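Side-chain contacts in prophenoloxidase b (Marsupenaeus japonicus, PDB 3WKY), which probably oxidises phenols as a type 3 copper enzyme, hydroxylating monophenols and oxidising o-diphenols, and is secreted as the inactive precursor of a phenoloxidase: residues Val48-Leu53 / Ala100-Asp105; Met225-Val230 / Phe399-Phe404; Val430-Trp435 / Tyr439-Asn444. All coordinates share one frame; numbering follows the deposited sequence. Where two conformers were deposited one is given.

The three contacts follow one another in series along the chain; none nests in or crosses another. Contact 1 closes first. It brings helix 93-103 back to the start of helix 51-54, in the N-terminal part of the chain. Contact 2 comes next, its segments 169 residues apart. It ties helix 218-239 to helix 391-409 in the copper-containing domain, beside the dicopper site. Contact 3 closes a short loop after strand 424-432, in the Ig-like domain. Contacts 1 and 3 lie on opposite sides of the chain's centre, with their own centres about 56 Å apart. Contact 2 is the most central, its centre about 12 Å from that of the chain.

Contact 1: Val48-Leu53 / Ala100-Asp105; sequences VLDPEL and AIMVKD
Met-102 reaches from helix 93-103 to Leu-49, Asp-50 and Leu-53 at the start of helix 51-54, and every close approach here is made by its side chain. CG lies anti to the backbone N (chi1 -180°), and chi2 is also extended. This carries the sulfur straight out from the helix. The bend comes at the last torsion, chi3 -60°. In the conformer given for Asp-50, CE of Met-102 is 3.9 Å from OD1 of Asp-50.

The backbone N of Asp-50 points its N-H at SD of Met-102. This bond is weak at 3.5 Å, though fairly straight at 165°. CG of Met-102 sits 3.4 Å from the backbone O of Val-48. Two leucines supply the apolar contacts. The side chains of Leu-53 and Met-102 slide past each other in opposite directions, with CD2 of Leu-53 3.7 Å from SD of Met-102. CD1 of Leu-49 touches CG of Met-102 at 3.9 Å.

Nearby, Thr-47 OG1 bonds to the backbone O of Met-102, and Asp-105 OD2 takes the N-H of Thr-47. The thioether thus has two roles: it packs against leucine methyls and weakly accepts the N-H of Asp-50. That residue sits at the N-cap position of helix 51-54, though its side chain makes no capping bond.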
loop_
_atom_site.group_PDB
_atom_site.type_symbol
_atom_site.label_atom_id
_atom_site.label_comp_id
_atom_site.label_asym_id
_atom_site.label_seq_id
_atom_site.Cartn_x
_atom_site.Cartn_y
_atom_site.Cartn_z
ATOM N N VAL A 48 20.989 -34.344 46.193
ATOM C CA VAL A 48 20.220 -35.493 45.752
ATOM C C VAL A 48 18.749 -35.139 45.882
ATOM O O VAL A 48 18.313 -34.654 46.928
ATOM C CB VAL A 48 20.512 -36.746 46.602
ATOM C CG1 VAL A 48 19.685 -37.930 46.104
ATOM C CG2 VAL A 48 22.000 -37.077 46.565
ATOM N N LEU A 49 17.984 -35.371 44.823
ATOM C CA LEU A 49 16.552 -35.110 44.876
ATOM C C LEU A 49 15.790 -36.385 45.235
ATOM O O LEU A 49 15.672 -37.295 44.417
ATOM C CB LEU A 49 16.052 -34.539 43.545
ATOM C CG LEU A 49 14.567 -34.167 43.491
ATOM C CD1 LEU A 49 14.239 -33.182 44.595
ATOM C CD2 LEU A 49 14.187 -33.593 42.130
ATOM N N ASP A 50 15.290 -36.441 46.468
ATOM C CA ASP A 50 14.485 -37.567 46.938
ATOM C C ASP A 50 13.345 -37.864 45.971
ATOM O O ASP A 50 12.577 -36.966 45.627
ATOM C CB ASP A 50 13.890 -37.256 48.315
ATOM C CG ASP A 50 14.895 -37.402 49.441
ATOM O OD1 ASP A 50 16.110 -37.496 49.161
ATOM O OD2 ASP A 50 14.465 -37.415 50.614
ATOM N N PRO A 51 13.237 -39.124 45.515
ATOM C CA PRO A 51 12.129 -39.543 44.648
ATOM C C PRO A 51 10.752 -39.196 45.222
ATOM O O PRO A 51 9.822 -38.939 44.454
ATOM C CB PRO A 51 12.298 -41.063 44.590
ATOM C CG PRO A 51 13.770 -41.264 44.705
ATOM C CD PRO A 51 14.278 -40.167 45.616
ATOM N N GLU A 52 10.630 -39.197 46.548
ATOM C CA GLU A 52 9.370 -38.872 47.210
ATOM C C GLU A 52 9.002 -37.404 46.999
ATOM O O GLU A 52 7.830 -37.065 46.834
ATOM C CB GLU A 52 9.456 -39.168 48.708
ATOM C CG GLU A 52 9.661 -40.635 49.058
ATOM C CD GLU A 52 9.766 -40.864 50.557
ATOM O OE1 GLU A 52 8.849 -40.438 51.292
ATOM O OE2 GLU A 52 10.770 -41.463 51.001
ATOM N N LEU A 53 10.012 -36.540 47.023
ATOM C CA LEU A 53 9.812 -35.121 46.755
ATOM C C LEU A 53 9.503 -34.902 45.278
ATOM O O LEU A 53 8.550 -34.205 44.932
ATOM C CB LEU A 53 11.047 -34.316 47.157
ATOM C CG LEU A 53 10.942 -32.800 46.965
ATOM C CD1 LEU A 53 9.715 -32.253 47.688
ATOM C CD2 LEU A 53 12.205 -32.105 47.449
ATOM N N ALA A 100 12.985 -26.582 49.939
ATOM C CA ALA A 100 13.620 -25.531 49.143
ATOM C C ALA A 100 15.084 -25.856 48.848
ATOM O O ALA A 100 15.501 -25.866 47.689
ATOM C CB ALA A 100 13.512 -24.190 49.854
ATOM N N ILE A 101 15.857 -26.108 49.903
ATOM C CA ILE A 101 17.276 -26.442 49.777
ATOM C C ILE A 101 17.508 -27.657 48.874
ATOM O O ILE A 101 18.426 -27.660 48.052
ATOM C CB ILE A 101 17.913 -26.700 51.162
ATOM C CG1 ILE A 101 17.997 -25.402 51.963
ATOM C CG2 ILE A 101 19.301 -27.309 51.016
ATOM C CD1 ILE A 101 18.885 -24.356 51.327
ATOM N N MET A 102 16.667 -28.678 49.011
ATOM C CA MET A 102 16.818 -29.891 48.210
ATOM C C MET A 102 16.506 -29.679 46.726
ATOM O O MET A 102 17.183 -30.236 45.857
ATOM C CB MET A 102 15.941 -31.024 48.763
ATOM C CG MET A 102 16.058 -32.326 47.975
ATOM S SD MET A 102 15.261 -33.750 48.756
ATOM C CE MET A 102 16.179 -33.816 50.297
ATOM N N VAL A 103 15.485 -28.874 46.439
ATOM C CA VAL A 103 14.989 -28.735 45.069
ATOM C C VAL A 103 15.718 -27.644 44.273
ATOM O O VAL A 103 15.670 -27.626 43.041
ATOM C CB VAL A 103 13.460 -28.485 45.052
ATOM C CG1 VAL A 103 13.152 -27.026 45.333
ATOM C CG2 VAL A 103 12.864 -28.904 43.728
ATOM N N LYS A 104 16.409 -26.759 44.983
ATOM C CA LYS A 104 16.999 -25.564 44.390
ATOM C C LYS A 104 17.937 -25.832 43.210
ATOM O O LYS A 104 17.930 -25.077 42.233
ATOM C CB LYS A 104 17.728 -24.752 45.457
ATOM C CG LYS A 104 18.356 -23.477 44.943
ATOM C CD LYS A 104 19.129 -22.780 46.041
ATOM C CE LYS A 104 19.430 -21.345 45.676
ATOM N NZ LYS A 104 20.561 -21.155 44.734
ATOM N N ASP A 105 18.735 -26.897 43.293
ATOM C CA ASP A 105 19.660 -27.247 42.209
ATOM C C ASP A 105 18.967 -27.798 40.964
ATOM O O ASP A 105 19.591 -27.930 39.913
ATOM C CB ASP A 105 20.680 -28.292 42.686
ATOM C CG ASP A 105 21.809 -27.690 43.495
ATOM O OD1 ASP A 105 22.229 -26.552 43.195
ATOM O OD2 ASP A 105 22.290 -28.370 44.430
#

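Contact 2: Met225-Val230 / Phe399-Phe404; sequences MHHNLV and FIDNVF. With CUO (Cu2-o2 cluster), chain J.
His-227 and Asp-401 make the direct contact between these two helices. ND1 of His-227 donates to OD1 of Asp-401 at 3.1 Å, with an N-H...O angle of 141°. A weak second bond runs from the same ND1 to OD2 of Asp-401 at 3.3 Å. The carboxylate comes to the edge of the imidazole. OD1 is met on its syn side but tilted out of the carboxylate plane, and the ring and carboxylate planes are 25° apart. CG is anti to the backbone N in both residues, which carries both groups out from their helices to meet between them. CB of His-227 also lies 3.3 Å from OD1 of Asp-401.

The stronger partner of Asp-401 is Arg-525, in a salt bridge to OD2. It probably helps to hold the carboxylate and to balance its charge. Arg-525 also hydrogen-bonds to OD1 of Asn-402.

The preceding residue, His-226, serves the dicopper site. Its NE2 binds copper CU1 of the Cu2-O2 cluster at 2.2 Å, and His-199 and His-203 bind the same copper. Its ND1 is hydrogen-bonded to the backbone O of Phe-222, which helps fix the ring's rotation. Met-225 CE lies over one ring face, offset toward the rim, and His-397 also stacks on the ring.

Around the pair, Val-230 and Leu-229 pack on helix 391-409. Val-403 and Phe-404 face helix 334-343, Val-403 also touches helix 294-310, and OD1 of Asn-228 hydrogen-bonds to Thr-528 of strand 528-534.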
loop_
_atom_site.group_PDB
_atom_site.type_symbol
_atom_site.label_atom_id
_atom_site.label_comp_id
_atom_site.label_asym_id
_atom_site.label_seq_id
_atom_site.Cartn_x
_atom_site.Cartn_y
_atom_site.Cartn_z
ATOM N N MET A 225 -5.999 -2.285 39.439
ATOM C CA MET A 225 -4.606 -1.930 39.613
ATOM C C MET A 225 -4.067 -1.390 38.288
ATOM O O MET A 225 -3.379 -0.369 38.257
ATOM C CB MET A 225 -3.775 -3.122 40.108
ATOM C CG MET A 225 -2.283 -2.780 40.306
ATOM S SD MET A 225 -1.315 -2.732 38.751
ATOM C CE MET A 225 -0.587 -4.359 38.756
ATOM N N HIS A 226 -4.358 -2.086 37.191
ATOM C CA HIS A 226 -3.830 -1.643 35.905
ATOM C C HIS A 226 -4.415 -0.331 35.424
ATOM O O HIS A 226 -3.730 0.452 34.761
ATOM C CB HIS A 226 -3.933 -2.752 34.852
ATOM C CG HIS A 226 -3.051 -3.907 35.160
ATOM N ND1 HIS A 226 -3.439 -4.945 35.979
ATOM C CD2 HIS A 226 -1.768 -4.157 34.807
ATOM C CE1 HIS A 226 -2.441 -5.803 36.097
ATOM N NE2 HIS A 226 -1.417 -5.339 35.407
ATOM N N HIS A 227 -5.674 -0.080 35.773
ATOM C CA HIS A 227 -6.293 1.200 35.472
ATOM C C HIS A 227 -5.517 2.316 36.149
ATOM O O HIS A 227 -5.236 3.352 35.557
ATOM C CB HIS A 227 -7.739 1.258 35.962
ATOM C CG HIS A 227 -8.297 2.642 35.926
ATOM N ND1 HIS A 227 -8.597 3.281 34.740
ATOM C CD2 HIS A 227 -8.528 3.541 36.911
ATOM C CE1 HIS A 227 -9.022 4.507 35.003
ATOM N NE2 HIS A 227 -8.991 4.690 36.310
ATOM N N ASN A 228 -5.178 2.100 37.411
ATOM C CA ASN A 228 -4.434 3.089 38.170
ATOM C C ASN A 228 -3.008 3.253 37.657
ATOM O O ASN A 228 -2.477 4.364 37.609
ATOM C CB ASN A 228 -4.458 2.709 39.657
ATOM C CG ASN A 228 -5.693 3.215 40.343
ATOM O OD1 ASN A 228 -5.698 4.336 40.841
ATOM N ND2 ASN A 228 -6.765 2.405 40.351
ATOM N N LEU A 229 -2.400 2.141 37.248
ATOM C CA LEU A 229 -1.072 2.160 36.653
ATOM C C LEU A 229 -1.046 2.981 35.345
ATOM O O LEU A 229 -0.168 3.828 35.149
ATOM C CB LEU A 229 -0.616 0.710 36.421
ATOM C CG LEU A 229 0.722 0.406 35.751
ATOM C CD1 LEU A 229 1.862 1.178 36.409
ATOM C CD2 LEU A 229 0.952 -1.092 35.859
ATOM N N VAL A 230 -2.004 2.727 34.459
ATOM C CA VAL A 230 -2.145 3.509 33.225
ATOM C C VAL A 230 -2.463 4.989 33.488
ATOM O O VAL A 230 -1.873 5.884 32.869
ATOM C CB VAL A 230 -3.230 2.895 32.312
ATOM C CG1 VAL A 230 -3.502 3.818 31.104
ATOM C CG2 VAL A 230 -2.786 1.496 31.837
ATOM N N PHE A 399 -5.202 -0.391 25.797
ATOM C CA PHE A 399 -6.209 -1.219 25.119
ATOM C C PHE A 399 -7.038 -2.000 26.140
ATOM O O PHE A 399 -8.275 -2.021 26.083
ATOM C CB PHE A 399 -5.554 -2.192 24.127
ATOM C CG PHE A 399 -6.397 -3.416 23.838
ATOM C CD1 PHE A 399 -7.614 -3.299 23.185
ATOM C CD2 PHE A 399 -5.963 -4.680 24.220
ATOM C CE1 PHE A 399 -8.408 -4.424 22.931
ATOM C CE2 PHE A 399 -6.730 -5.800 23.969
ATOM C CZ PHE A 399 -7.956 -5.680 23.327
ATOM N N ILE A 400 -6.347 -2.650 27.069
ATOM C CA ILE A 400 -7.024 -3.430 28.099
ATOM C C ILE A 400 -7.952 -2.534 28.927
ATOM O O ILE A 400 -9.116 -2.891 29.181
ATOM C CB ILE A 400 -6.000 -4.172 28.993
ATOM C CG1 ILE A 400 -5.268 -5.245 28.163
ATOM C CG2 ILE A 400 -6.693 -4.821 30.188
ATOM C CD1 ILE A 400 -6.205 -6.324 27.583
ATOM N N ASP A 401 -7.474 -1.354 29.307
ATOM C CA ASP A 401 -8.324 -0.462 30.101
ATOM C C ASP A 401 -9.526 0.008 29.274
ATOM O O ASP A 401 -10.618 0.237 29.812
ATOM C CB ASP A 401 -7.534 0.737 30.613
ATOM C CG ASP A 401 -8.271 1.489 31.709
ATOM O OD1 ASP A 401 -8.476 0.902 32.794
ATOM O OD2 ASP A 401 -8.656 2.653 31.491
ATOM N N ASN A 402 -9.319 0.172 27.969
ATOM C CA ASN A 402 -10.416 0.521 27.066
ATOM C C ASN A 402 -11.511 -0.536 27.051
ATOM O O ASN A 402 -12.692 -0.200 26.949
ATOM C CB ASN A 402 -9.903 0.735 25.619
ATOM C CG ASN A 402 -9.247 2.086 25.420
ATOM O OD1 ASN A 402 -9.335 2.978 26.280
ATOM N ND2 ASN A 402 -8.601 2.260 24.256
ATOM N N VAL A 403 -11.131 -1.813 27.110
ATOM C CA VAL A 403 -12.123 -2.881 27.163
ATOM C C VAL A 403 -12.920 -2.746 28.459
ATOM O O VAL A 403 -14.156 -2.822 28.466
ATOM C CB VAL A 403 -11.479 -4.273 27.132
ATOM C CG1 VAL A 403 -12.557 -5.371 27.147
ATOM C CG2 VAL A 403 -10.581 -4.433 25.878
ATOM N N PHE A 404 -12.206 -2.557 29.557
ATOM C CA PHE A 404 -12.886 -2.410 30.854
ATOM C C PHE A 404 -13.814 -1.192 30.886
ATOM O O PHE A 404 -14.929 -1.272 31.409
ATOM C CB PHE A 404 -11.862 -2.359 31.992
ATOM C CG PHE A 404 -11.213 -3.697 32.292
ATOM C CD1 PHE A 404 -11.989 -4.828 32.508
ATOM C CD2 PHE A 404 -9.824 -3.825 32.344
ATOM C CE1 PHE A 404 -11.399 -6.067 32.791
ATOM C CE2 PHE A 404 -9.231 -5.059 32.627
ATOM C CZ PHE A 404 -10.026 -6.182 32.848
HETATM CU CU1 CUO J . 0.300 -6.577 34.883
HETATM CU CU2 CUO J . -0.234 -7.058 31.353
HETATM O O1 CUO J . -0.232 -7.611 33.258
HETATM O O2 CUO J . 1.290 -7.046 32.914
#

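Contact 3: Val430-Trp435 / Tyr439-Asn444; sequences VQEEHW and YVSPEN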
loop_
_atom_site.group_PDB
_atom_site.type_symbol
_atom_site.label_atom_id
_atom_site.label_comp_id
_atom_site.label_asym_id
_atom_site.label_seq_id
_atom_site.Cartn_x
_atom_site.Cartn_y
_atom_site.Cartn_z
ATOM N N VAL A 430 -4.533 20.548 51.967
ATOM C CA VAL A 430 -3.391 19.675 51.795
ATOM C C VAL A 430 -2.144 20.466 52.171
ATOM O O VAL A 430 -2.005 21.634 51.787
ATOM C CB VAL A 430 -3.310 19.176 50.329
ATOM C CG1 VAL A 430 -2.006 18.444 50.072
ATOM C CG2 VAL A 430 -4.497 18.273 50.022
ATOM N N GLN A 431 -1.243 19.844 52.927
ATOM C CA GLN A 431 -0.047 20.550 53.378
ATOM C C GLN A 431 1.201 19.683 53.343
ATOM O O GLN A 431 1.298 18.654 54.028
ATOM C CB GLN A 431 -0.245 21.137 54.786
ATOM C CG GLN A 431 1.007 21.826 55.345
ATOM C CD GLN A 431 1.402 23.062 54.559
ATOM O OE1 GLN A 431 0.582 23.953 54.324
ATOM N NE2 GLN A 431 2.664 23.121 54.136
ATOM N N GLU A 432 2.166 20.121 52.552
ATOM C CA GLU A 432 3.437 19.436 52.459
ATOM C C GLU A 432 4.176 19.608 53.775
ATOM O O GLU A 432 4.177 20.691 54.361
ATOM C CB GLU A 432 4.257 20.026 51.320
ATOM C CG GLU A 432 5.501 19.238 50.988
ATOM C CD GLU A 432 6.098 19.649 49.662
ATOM O OE1 GLU A 432 6.621 20.782 49.566
ATOM O OE2 GLU A 432 6.045 18.822 48.720
ATOM N N GLU A 433 4.793 18.528 54.236
ATOM C CA GLU A 433 5.546 18.546 55.484
ATOM C C GLU A 433 6.898 19.231 55.285
ATOM O O GLU A 433 7.336 19.447 54.153
ATOM C CB GLU A 433 5.754 17.117 55.998
ATOM C CG GLU A 433 5.316 16.888 57.448
ATOM C CD GLU A 433 3.816 17.040 57.655
ATOM O OE1 GLU A 433 3.108 16.012 57.738
ATOM O OE2 GLU A 433 3.337 18.188 57.746
ATOM N N HIS A 434 7.554 19.581 56.388
ATOM C CA HIS A 434 8.891 20.170 56.333
ATOM C C HIS A 434 9.871 19.204 55.686
ATOM O O HIS A 434 9.921 18.031 56.050
ATOM C CB HIS A 434 9.390 20.518 57.741
ATOM C CG HIS A 434 10.854 20.836 57.799
ATOM N ND1 HIS A 434 11.817 19.874 58.021
ATOM C CD2 HIS A 434 11.518 22.006 57.655
ATOM C CE1 HIS A 434 13.011 20.437 58.009
ATOM N NE2 HIS A 434 12.859 21.732 57.793
ATOM N N TRP A 435 10.651 19.692 54.728
ATOM C CA TRP A 435 11.637 18.843 54.072
ATOM C C TRP A 435 12.961 19.555 53.812
ATOM O O TRP A 435 13.983 18.910 53.571
ATOM C CB TRP A 435 11.077 18.227 52.779
ATOM C CG TRP A 435 10.665 19.225 51.733
ATOM C CD1 TRP A 435 9.430 19.783 51.570
ATOM C CD2 TRP A 435 11.486 19.752 50.686
ATOM N NE1 TRP A 435 9.436 20.632 50.488
ATOM C CE2 TRP A 435 10.688 20.631 49.930
ATOM C CE3 TRP A 435 12.823 19.564 50.313
ATOM C CZ2 TRP A 435 11.184 21.330 48.830
ATOM C CZ3 TRP A 435 13.313 20.260 49.227
ATOM C CH2 TRP A 435 12.496 21.130 48.496
ATOM N N TYR A 439 12.310 26.802 54.398
ATOM C CA TYR A 439 11.232 26.830 53.417
ATOM C C TYR A 439 10.011 26.175 54.022
ATOM O O TYR A 439 10.100 25.079 54.579
ATOM C CB TYR A 439 11.621 26.125 52.111
ATOM C CG TYR A 439 10.489 26.048 51.101
ATOM C CD1 TYR A 439 10.059 27.181 50.425
ATOM C CD2 TYR A 439 9.860 24.840 50.822
ATOM C CE1 TYR A 439 9.021 27.119 49.502
ATOM C CE2 TYR A 439 8.823 24.766 49.905
ATOM C CZ TYR A 439 8.411 25.905 49.248
ATOM O OH TYR A 439 7.389 25.834 48.332
ATOM N N VAL A 440 8.874 26.859 53.933
ATOM C CA VAL A 440 7.598 26.253 54.286
ATOM C C VAL A 440 6.696 26.296 53.058
ATOM O O VAL A 440 6.399 27.369 52.525
ATOM C CB VAL A 440 6.913 26.967 55.472
ATOM C CG1 VAL A 440 5.549 26.335 55.752
ATOM C CG2 VAL A 440 7.797 26.902 56.718
ATOM N N SER A 441 6.277 25.125 52.592
ATOM C CA SER A 441 5.425 25.037 51.413
ATOM C C SER A 441 4.075 25.703 51.642
ATOM O O SER A 441 3.422 25.452 52.657
ATOM C CB SER A 441 5.208 23.572 51.023
ATOM O OG SER A 441 6.434 22.947 50.699
ATOM N N PRO A 442 3.651 26.552 50.699
ATOM C CA PRO A 442 2.296 27.095 50.723
ATOM C C PRO A 442 1.306 25.942 50.715
ATOM O O PRO A 442 1.627 24.842 50.256
ATOM C CB PRO A 442 2.211 27.862 49.406
ATOM C CG PRO A 442 3.610 28.263 49.126
ATOM C CD PRO A 442 4.465 27.136 49.621
ATOM N N GLU A 443 0.115 26.194 51.233
ATOM C CA GLU A 443 -0.951 25.201 51.301
ATOM C C GLU A 443 -1.324 24.699 49.908
ATOM O O GLU A 443 -1.329 25.479 48.956
ATOM C CB GLU A 443 -2.177 25.849 51.936
ATOM C CG GLU A 443 -3.076 24.910 52.698
ATOM C CD GLU A 443 -4.012 25.661 53.630
ATOM O OE1 GLU A 443 -5.232 25.681 53.357
ATOM O OE2 GLU A 443 -3.521 26.231 54.632
ATOM N N ASN A 444 -1.652 23.412 49.808
ATOM C CA ASN A 444 -2.135 22.793 48.571
ATOM C C ASN A 444 -1.112 22.726 47.441
ATOM O O ASN A 444 -1.482 22.640 46.263
ATOM C CB ASN A 444 -3.425 23.466 48.108
ATOM C CG ASN A 444 -4.480 23.454 49.176
ATOM O OD1 ASN A 444 -4.737 22.415 49.791
ATOM N ND2 ASN A 444 -5.093 24.614 49.430
HETATM O O HOH W 1 1.520 26.514 54.680
HETATM O O HOH W 2 -1.699 24.048 56.101
HETATM O O HOH W 3 1.642 22.116 50.713
HETATM O O HOH W 4 7.609 22.230 53.071
HETATM O O HOH W 5 10.318 22.579 53.689
#
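The loop that joins strand 424-432, at the edge of a three-stranded antiparallel sheet, to strand 445-456 of the mixed sheet of the Ig-like domain folds back here, its arms running in nearly opposite directions. Near the end of strand 424-432, two bonds join Val-430 and Asn-444. The backbone N of Asn-444 donates to O of Val-430 at 2.7 Å, and N of Val-430 donates to OD1 of Asn-444 at 2.9 Å. The amide oxygen of Asn-444 thus stands in for a backbone carbonyl.

Gln-431 bends at chi2 (65°), which brings its amide over to the other arm. NE2 donates almost straight (175°) to O of Ser-441 at 2.9 Å, with that oxygen in the amide plane. The same NE2 also donates to the backbone O of Glu-432. OE1 of Gln-431 takes two waters, one shared with O of Ser-441.

In the conformer given, OG of Ser-441 comes to 2.5 Å from OE1 of Glu-432, so short that the bond is doubtful in detail. NE1 of Trp-435 reaches that OE1 from above the carboxylate plane, at 3.0 Å, and His-447 ND1 bonds to it too. CZ2 of Trp-435 is 4.2 Å from CD2 of Tyr-439.

Trp-435 and His-447 therefore grip one oxygen of buried Glu-432, with Ser-441 OG as a possible third, which would tend to stabilise a negative charge. Side-chain amides and bridging waters do much of the work of joining the arms.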